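Local coordinates for mitotic checkpoint control protein kinase BUB1 (Drosophila melanogaster, PDB 6JKK), which serves the mitotic checkpoint at kinetochores and, through the kinase domain modelled here, phosphorylates CENP-E, probably using bound ATP, at residues A[111-116]-A[199-204]; A[130-135]-A[189-194]; A[138-143]-A[184-189]. All coordinates share one frame; numbering follows the deposited sequence.

Interaction 1 of 3, residues A[111-116]-A[199-204]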
loop_
_atom_site.group_PDB
_atom_site.type_symbol
_atom_site.label_atom_id
_atom_site.label_comp_id
_atom_site.label_asym_id
_atom_site.label_seq_id
_atom_site.Cartn_x
_atom_site.Cartn_y
_atom_site.Cartn_z
ATOM N N ILE A 111 -7.291 10.026 6.774
ATOM C CA ILE A 111 -6.933 10.834 5.608
ATOM C C ILE A 111 -5.419 10.809 5.260
ATOM O O ILE A 111 -5.062 10.602 4.096
ATOM C CB ILE A 111 -7.517 12.259 5.695
ATOM C CG1 ILE A 111 -9.050 12.201 5.592
ATOM C CG2 ILE A 111 -6.947 13.151 4.599
ATOM C CD1 ILE A 111 -9.764 13.389 6.202
ATOM N N PRO A 112 -4.530 10.982 6.262
ATOM C CA PRO A 112 -3.097 10.890 5.940
ATOM C C PRO A 112 -2.624 9.480 5.565
ATOM O O PRO A 112 -1.467 9.323 5.148
ATOM C CB PRO A 112 -2.417 11.313 7.250
ATOM C CG PRO A 112 -3.444 12.128 7.974
ATOM C CD PRO A 112 -4.743 11.455 7.645
ATOM N N SER A 113 -3.488 8.477 5.707
ATOM C CA SER A 113 -3.082 7.084 5.509
ATOM C C SER A 113 -3.103 6.637 4.054
ATOM O O SER A 113 -2.689 5.517 3.751
ATOM C CB SER A 113 -3.986 6.142 6.315
ATOM O OG SER A 113 -4.138 6.589 7.641
ATOM N N TYR A 114 -3.605 7.489 3.163
ATOM C CA TYR A 114 -3.689 7.133 1.749
ATOM C C TYR A 114 -3.051 8.232 0.920
ATOM O O TYR A 114 -3.299 9.413 1.166
ATOM C CB TYR A 114 -5.157 6.936 1.330
ATOM C CG TYR A 114 -5.875 5.964 2.237
ATOM C CD1 TYR A 114 -5.693 4.589 2.096
ATOM C CD2 TYR A 114 -6.695 6.420 3.254
ATOM C CE1 TYR A 114 -6.326 3.698 2.946
ATOM C CE2 TYR A 114 -7.332 5.539 4.111
ATOM C CZ TYR A 114 -7.144 4.184 3.950
ATOM O OH TYR A 114 -7.785 3.310 4.800
ATOM N N ALA A 115 -2.232 7.842 -0.054
ATOM C CA ALA A 115 -1.592 8.802 -0.949
ATOM C C ALA A 115 -2.639 9.719 -1.560
ATOM O O ALA A 115 -3.736 9.273 -1.883
ATOM C CB ALA A 115 -0.829 8.079 -2.046
ATOM N N HIS A 116 -2.297 10.998 -1.696
ATOM C CA HIS A 116 -3.188 11.984 -2.304
ATOM C C HIS A 116 -2.473 12.555 -3.520
ATOM O O HIS A 116 -1.305 12.955 -3.427
ATOM C CB HIS A 116 -3.519 13.089 -1.289
ATOM C CG HIS A 116 -4.354 14.205 -1.846
ATOM N ND1 HIS A 116 -3.801 15.346 -2.389
ATOM C CD2 HIS A 116 -5.699 14.368 -1.918
ATOM C CE1 HIS A 116 -4.770 16.158 -2.784
ATOM N NE2 HIS A 116 -5.930 15.587 -2.511
ATOM N N ASN A 199 -2.633 3.791 17.846
ATOM C CA ASN A 199 -3.735 4.269 16.999
ATOM C C ASN A 199 -3.455 5.443 16.057
ATOM O O ASN A 199 -4.126 5.574 15.029
ATOM C CB ASN A 199 -4.982 4.568 17.846
ATOM C CG ASN A 199 -5.515 3.340 18.552
ATOM O OD1 ASN A 199 -5.328 2.218 18.091
ATOM N ND2 ASN A 199 -6.192 3.548 19.678
ATOM N N GLU A 200 -2.504 6.311 16.397
ATOM C CA GLU A 200 -2.131 7.368 15.459
ATOM C C GLU A 200 -1.331 6.739 14.331
ATOM O O GLU A 200 -0.422 5.936 14.561
ATOM C CB GLU A 200 -1.356 8.511 16.131
ATOM C CG GLU A 200 -0.632 9.467 15.184
ATOM C CD GLU A 200 -1.574 10.335 14.372
ATOM O OE1 GLU A 200 -2.054 11.363 14.902
ATOM O OE2 GLU A 200 -1.832 9.992 13.197
ATOM N N VAL A 201 -1.693 7.086 13.106
ATOM C CA VAL A 201 -1.076 6.468 11.946
ATOM C C VAL A 201 0.179 7.234 11.527
ATOM O O VAL A 201 0.174 8.465 11.441
ATOM C CB VAL A 201 -2.099 6.317 10.789
ATOM C CG1 VAL A 201 -3.440 6.919 11.180
ATOM C CG2 VAL A 201 -1.585 6.932 9.496
ATOM N N SER A 202 1.262 6.494 11.313
ATOM C CA SER A 202 2.490 7.076 10.792
ATOM C C SER A 202 2.792 6.524 9.409
ATOM O O SER A 202 3.734 6.970 8.748
ATOM C CB SER A 202 3.660 6.805 11.734
ATOM O OG SER A 202 3.430 7.380 13.007
ATOM N N LEU A 203 1.980 5.558 8.978
ATOM C CA LEU A 203 2.123 4.935 7.662
ATOM C C LEU A 203 1.157 5.499 6.622
ATOM O O LEU A 203 0.088 6.009 6.960
ATOM C CB LEU A 203 1.878 3.431 7.773
ATOM C CG LEU A 203 3.021 2.422 7.833
ATOM C CD1 LEU A 203 4.346 3.029 8.273
ATOM C CD2 LEU A 203 2.622 1.261 8.728
ATOM N N GLN A 204 1.527 5.377 5.350
ATOM C CA GLN A 204 0.647 5.776 4.250
ATOM C C GLN A 204 0.722 4.742 3.134
ATOM O O GLN A 204 1.813 4.360 2.703
ATOM C CB GLN A 204 1.045 7.153 3.716
ATOM C CG GLN A 204 0.143 7.690 2.601
ATOM C CD GLN A 204 0.568 9.068 2.129
ATOM O OE1 GLN A 204 1.315 9.202 1.158
ATOM N NE2 GLN A 204 0.095 10.100 2.816
HETATM O O HOH W 1 0.411 8.849 7.249
HETATM O O HOH W 2 0.349 11.673 -0.766
#
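Q204 lays its side chain against the backbone of P112 to A115 and fixes the end of it there. CG, anti to the backbone N (chi1 -177°), comes within 3.6 Å of A115 N, and the chain then runs on extended to the carboxamide. At the tip the carboxamide is turned so that its NE2 donates to P112 O at 2.9 Å. The hydrogen bond is almost straight, 168° at the hydrogen, and P112 O lies nearly in the amide plane of Q204, whereas NE2 stands 38° out of the carbonyl plane of P112. The same carbonyl also accepts from a water that bridges to L203 O, so two donors grip it. The other branch of the amide, OE1, rests against A115 CA at 3.6 Å. At the base of the chain, Q204 CA makes a C-H...O contact of 3.4 Å with S113 O.

S113 and V201 meet on the other flank. S113 OG sits against the valine methyls, CG2 being 3.2 Å away, but the valine rotamer is nearly eclipsed and this close approach is doubtful in detail. S113 CB meanwhile covers a face of the neighbouring Y114 ring, offset toward the rim. The tyrosine itself turns away from 199-204: its hydroxyl bonds I169 O of helix 156-175. S113 and A115 also share backbone hydrogen bonds with L205, just beyond Q204, and the ammonium of K192 reaches V201 O.

In this kinase domain, 111-116 belongs to the loop between the C helix, 92-104, and the next strand of the N-lobe. Its docking onto strand 203-205, just ahead of the DFG segment that begins at D207, and onto helix 156-175 is the characteristic αC-β4 loop junction between the two kinase lobes.

Interaction 2 of 3, residues A[130-135]-A[189-194]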
loop_
_atom_site.group_PDB
_atom_site.type_symbol
_atom_site.label_atom_id
_atom_site.label_comp_id
_atom_site.label_asym_id
_atom_site.label_seq_id
_atom_site.Cartn_x
_atom_site.Cartn_y
_atom_site.Cartn_z
ATOM N N ILE A 130 1.668 13.914 -8.975
ATOM C CA ILE A 130 2.487 14.486 -7.919
ATOM C C ILE A 130 1.844 14.228 -6.555
ATOM O O ILE A 130 0.700 14.634 -6.313
ATOM C CB ILE A 130 2.654 15.997 -8.141
ATOM C CG1 ILE A 130 3.357 16.238 -9.483
ATOM C CG2 ILE A 130 3.443 16.617 -7.000
ATOM C CD1 ILE A 130 3.488 17.705 -9.900
ATOM N N SER A 131 2.576 13.548 -5.673
ATOM C CA SER A 131 2.084 13.232 -4.325
ATOM C C SER A 131 3.165 13.521 -3.277
ATOM O O SER A 131 4.283 13.870 -3.627
ATOM C CB SER A 131 1.638 11.769 -4.241
ATOM O OG SER A 131 2.697 10.893 -4.603
ATOM N N GLU A 132 2.845 13.367 -1.995
ATOM C CA GLU A 132 3.810 13.715 -0.944
ATOM C C GLU A 132 4.999 12.756 -0.880
ATOM O O GLU A 132 4.829 11.538 -0.973
ATOM C CB GLU A 132 3.122 13.782 0.428
ATOM C CG GLU A 132 4.042 14.267 1.547
ATOM C CD GLU A 132 3.356 14.352 2.897
ATOM O OE1 GLU A 132 2.153 14.030 2.977
ATOM O OE2 GLU A 132 4.029 14.735 3.876
ATOM N N PHE A 133 6.197 13.317 -0.707
ATOM C CA PHE A 133 7.418 12.535 -0.539
ATOM C C PHE A 133 7.689 12.313 0.943
ATOM O O PHE A 133 7.477 13.213 1.758
ATOM C CB PHE A 133 8.591 13.285 -1.165
ATOM C CG PHE A 133 9.887 12.518 -1.156
ATOM C CD1 PHE A 133 10.867 12.796 -0.213
ATOM C CD2 PHE A 133 10.131 11.531 -2.104
ATOM C CE1 PHE A 133 12.065 12.100 -0.208
ATOM C CE2 PHE A 133 11.326 10.829 -2.107
ATOM C CZ PHE A 133 12.296 11.115 -1.158
ATOM N N SER A 134 8.147 11.116 1.294
ATOM C CA SER A 134 8.501 10.827 2.681
ATOM C C SER A 134 10.009 10.828 2.885
ATOM O O SER A 134 10.729 10.123 2.174
ATOM C CB SER A 134 7.952 9.466 3.100
ATOM O OG SER A 134 8.509 9.088 4.347
ATOM N N ASP A 135 10.484 11.591 3.867
ATOM C CA ASP A 135 11.912 11.602 4.206
ATOM C C ASP A 135 12.386 10.261 4.768
ATOM O O ASP A 135 13.583 9.967 4.756
ATOM C CB ASP A 135 12.243 12.716 5.209
ATOM C CG ASP A 135 12.303 14.092 4.565
ATOM O OD1 ASP A 135 13.239 14.344 3.773
ATOM O OD2 ASP A 135 11.424 14.928 4.867
ATOM N N LEU A 189 4.549 3.821 3.006
ATOM C CA LEU A 189 5.584 4.791 3.339
ATOM C C LEU A 189 5.473 5.118 4.815
ATOM O O LEU A 189 4.367 5.181 5.356
ATOM C CB LEU A 189 5.415 6.073 2.518
ATOM C CG LEU A 189 5.479 5.988 0.991
ATOM C CD1 LEU A 189 5.270 7.366 0.366
ATOM C CD2 LEU A 189 6.804 5.385 0.524
ATOM N N LEU A 190 6.611 5.325 5.468
ATOM C CA LEU A 190 6.605 5.848 6.833
ATOM C C LEU A 190 6.705 7.356 6.735
ATOM O O LEU A 190 7.721 7.889 6.274
ATOM C CB LEU A 190 7.779 5.289 7.643
ATOM C CG LEU A 190 7.893 5.722 9.108
ATOM C CD1 LEU A 190 6.699 5.244 9.891
ATOM C CD2 LEU A 190 9.157 5.177 9.731
ATOM N N MET A 191 5.655 8.045 7.165
ATOM C CA MET A 191 5.539 9.484 6.945
ATOM C C MET A 191 6.115 10.274 8.108
ATOM O O MET A 191 6.549 11.419 7.942
ATOM C CB MET A 191 4.076 9.866 6.738
ATOM C CG MET A 191 3.416 9.119 5.598
ATOM S SD MET A 191 4.344 9.316 4.064
ATOM C CE MET A 191 3.983 11.027 3.675
ATOM N N LYS A 192 6.123 9.653 9.282
ATOM C CA LYS A 192 6.619 10.303 10.489
ATOM C C LYS A 192 6.993 9.236 11.515
ATOM O O LYS A 192 6.622 8.072 11.351
ATOM C CB LYS A 192 5.562 11.272 11.041
ATOM C CG LYS A 192 4.219 10.655 11.392
ATOM C CD LYS A 192 3.303 11.735 11.977
ATOM C CE LYS A 192 1.900 11.222 12.246
ATOM N NZ LYS A 192 1.890 10.033 13.128
ATOM N N PRO A 193 7.746 9.614 12.565
ATOM C CA PRO A 193 8.117 8.602 13.563
ATOM C C PRO A 193 6.883 7.992 14.233
ATOM O O PRO A 193 5.798 8.553 14.122
ATOM C CB PRO A 193 8.940 9.404 14.577
ATOM C CG PRO A 193 9.479 10.572 13.796
ATOM C CD PRO A 193 8.394 10.915 12.825
ATOM N N ILE A 194 7.042 6.852 14.895
ATOM C CA ILE A 194 5.930 6.200 15.596
ATOM C C ILE A 194 5.680 6.865 16.952
ATOM O O ILE A 194 6.630 7.299 17.594
ATOM C CB ILE A 194 6.228 4.690 15.814
ATOM C CG1 ILE A 194 6.159 3.928 14.499
ATOM C CG2 ILE A 194 5.236 4.053 16.745
ATOM C CD1 ILE A 194 7.410 3.976 13.723
#
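S134 drops its hydroxyl onto the end of strand 188-190: OG, anti to the backbone N (chi1 169°), donates to L190 O. The modelled separation of OG and L190 O is 2.4 Å, a very short bond, whose exact length is doubtful. The same OG receives N-H groups from Y136 and G137, so three partners hold this buried oxygen and its rotation is fixed. Next to it S134 CB packs against M191 SD at 3.7 Å, and against L189 CB at 4.3 Å.

Residues 133-137 are the hinge of the kinase fold, the link that follows strand 127-132 and leads into helix 139-150, and here it is pinned to the C-lobe strand which, in relatives, floors the adenine pocket. D135 of the hinge reaches back to K81 of the N-lobe in a salt bridge.

M191 bends at chi2 (-55°) and again at chi3, curling its end back toward the hinge. Its methyl CE lies 3.5 Å from E132 CD, with OE1 of E132 3.6 Å from the same CE. The glutamate chain is fully extended, and the two side chains cross obliquely. An alanine at M191 would probably open a gap beside S134 CB and leave the E132 carboxylate without its apolar neighbour, freer to turn at the exposed edge.

Interaction 3 of 3, residues A[138-143]-A[184-189]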
loop_
_atom_site.group_PDB
_atom_site.type_symbol
_atom_site.label_atom_id
_atom_site.label_comp_id
_atom_site.label_asym_id
_atom_site.label_seq_id
_atom_site.Cartn_x
_atom_site.Cartn_y
_atom_site.Cartn_z
ATOM N N SER A 138 9.951 4.040 2.161
ATOM C CA SER A 138 8.991 2.945 2.276
ATOM C C SER A 138 9.370 2.019 3.424
ATOM O O SER A 138 10.459 2.136 3.994
ATOM C CB SER A 138 8.958 2.134 0.986
ATOM O OG SER A 138 10.149 1.378 0.839
ATOM N N LEU A 139 8.480 1.088 3.756
ATOM C CA LEU A 139 8.787 0.082 4.775
ATOM C C LEU A 139 9.992 -0.780 4.414
ATOM O O LEU A 139 10.717 -1.236 5.303
ATOM C CB LEU A 139 7.569 -0.796 5.074
ATOM C CG LEU A 139 6.645 -0.238 6.145
ATOM C CD1 LEU A 139 5.556 -1.233 6.493
ATOM C CD2 LEU A 139 7.436 0.140 7.390
ATOM N N ILE A 140 10.202 -1.005 3.117
ATOM C CA ILE A 140 11.386 -1.713 2.632
ATOM C C ILE A 140 12.651 -0.962 3.035
ATOM O O ILE A 140 13.566 -1.531 3.647
ATOM C CB ILE A 140 11.358 -1.874 1.092
ATOM C CG1 ILE A 140 10.512 -3.076 0.694
ATOM C CG2 ILE A 140 12.775 -2.048 0.528
ATOM C CD1 ILE A 140 11.135 -4.413 1.102
ATOM N N GLY A 141 12.698 0.322 2.696
ATOM C CA GLY A 141 13.860 1.141 2.989
ATOM C C GLY A 141 14.129 1.249 4.479
ATOM O O GLY A 141 15.279 1.201 4.917
ATOM N N VAL A 142 13.058 1.398 5.255
ATOM C CA VAL A 142 13.147 1.446 6.713
ATOM C C VAL A 142 13.625 0.114 7.280
ATOM O O VAL A 142 14.536 0.067 8.109
ATOM C CB VAL A 142 11.777 1.806 7.332
ATOM C CG1 VAL A 142 11.802 1.622 8.845
ATOM C CG2 VAL A 142 11.395 3.232 6.977
ATOM N N CYS A 143 13.000 -0.970 6.832
ATOM C CA CYS A 143 13.361 -2.318 7.283
ATOM C C CYS A 143 14.839 -2.624 7.042
ATOM O O CYS A 143 15.536 -3.214 7.884
ATOM C CB CYS A 143 12.508 -3.324 6.513
ATOM S SG CYS A 143 12.216 -4.894 7.323
ATOM N N LYS A 184 2.487 -4.545 -0.775
ATOM C CA LYS A 184 3.814 -5.097 -0.509
ATOM C C LYS A 184 4.589 -4.061 0.305
ATOM O O LYS A 184 4.115 -2.932 0.445
ATOM C CB LYS A 184 4.506 -5.464 -1.819
ATOM C CG LYS A 184 4.771 -4.304 -2.732
ATOM C CD LYS A 184 4.988 -4.803 -4.148
ATOM C CE LYS A 184 5.222 -3.647 -5.094
ATOM N NZ LYS A 184 5.061 -4.082 -6.508
ATOM N N PRO A 185 5.758 -4.435 0.874
ATOM C CA PRO A 185 6.382 -3.474 1.789
ATOM C C PRO A 185 6.706 -2.134 1.121
ATOM O O PRO A 185 6.700 -1.114 1.812
ATOM C CB PRO A 185 7.668 -4.189 2.218
ATOM C CG PRO A 185 7.373 -5.643 2.044
ATOM C CD PRO A 185 6.515 -5.701 0.814
ATOM N N ASP A 186 6.941 -2.147 -0.192
ATOM C CA ASP A 186 7.219 -0.934 -0.970
ATOM C C ASP A 186 6.066 0.066 -0.968
ATOM O O ASP A 186 6.269 1.266 -1.194
ATOM C CB ASP A 186 7.496 -1.310 -2.430
ATOM C CG ASP A 186 8.465 -2.458 -2.570
ATOM O OD1 ASP A 186 8.110 -3.598 -2.192
ATOM O OD2 ASP A 186 9.580 -2.220 -3.083
ATOM N N ASN A 187 4.847 -0.420 -0.745
ATOM C CA ASN A 187 3.676 0.442 -0.886
ATOM C C ASN A 187 3.117 1.017 0.410
ATOM O O ASN A 187 2.039 1.620 0.412
ATOM C CB ASN A 187 2.592 -0.250 -1.716
ATOM C CG ASN A 187 2.941 -0.294 -3.194
ATOM O OD1 ASN A 187 3.718 0.533 -3.684
ATOM N ND2 ASN A 187 2.374 -1.258 -3.912
ATOM N N PHE A 188 3.846 0.816 1.511
ATOM C CA PHE A 188 3.632 1.599 2.726
ATOM C C PHE A 188 4.821 2.521 2.935
ATOM O O PHE A 188 5.967 2.063 3.017
ATOM C CB PHE A 188 3.461 0.702 3.962
ATOM C CG PHE A 188 2.125 0.020 4.036
ATOM C CD1 PHE A 188 1.995 -1.315 3.670
ATOM C CD2 PHE A 188 0.995 0.714 4.468
ATOM C CE1 PHE A 188 0.763 -1.955 3.729
ATOM C CE2 PHE A 188 -0.249 0.080 4.530
ATOM C CZ PHE A 188 -0.359 -1.258 4.159
ATOM N N LEU A 189 4.549 3.821 3.006
ATOM C CA LEU A 189 5.584 4.791 3.339
ATOM C C LEU A 189 5.473 5.118 4.815
ATOM O O LEU A 189 4.367 5.181 5.356
ATOM C CB LEU A 189 5.415 6.073 2.518
ATOM C CG LEU A 189 5.479 5.988 0.991
ATOM C CD1 LEU A 189 5.270 7.366 0.366
ATOM C CD2 LEU A 189 6.804 5.385 0.524
#
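L139 enters the contact with its CB over P185 O, 3.4 Å away; F188 O is farther from that CB, at 3.9 Å. CG comes next, 4.0 Å from F188 CB, and CD1 closes on the same F188 CB at 3.8 Å. The leucine and phenylalanine side chains lie side by side and point the same way, into the hydrophobic interior where L162 and M166 of helix 156-175 and L259 of helix 246-261 pack on the leucine.

The backbone holds the pair in place: L139 N donates to F188 O at 2.8 Å, with the donor nearly along the C=O axis. S138, just ahead of helix 139-150, makes a single bridge with L189 and N-caps the helix, its OG accepting a weak bond from G141 N. This is where the D helix of a kinase C-lobe begins, against the catalytic loop: K184 to N187 close the HxDxKxxN signature, K184 forming a salt bridge with D182.

I140, the next residue of the helix, lies across P185 at a slant. Its CG1 is pressed to 3.4 Å from P185 CB, tighter than ordinary carbon packing, and the carboxylate of D186 lies against the same CG1.

All three contacts land on the two-stranded antiparallel sheet of 188-190 and 203-205. Interaction 1 uses the second strand; interactions 2 and 3 share L189 on the first. Two probable backbone hydrogen bonds cross between them, S202 O to M191 N at 2.7 Å and Q204 O to L189 N at 2.8 Å. Centres lie about 9 Å apart for interactions 1 and 2, 11 Å for 2 and 3. This small sheet thus receives the αC-β4 loop, the hinge and the D helix. K85, the predicted ATP-binding lysine, lies with its side chain about 9 Å from that of A115 and about 11 Å from that of L189. A glycerol, probably from the crystallisation liquor, sits about 3 Å from the A115 side chain.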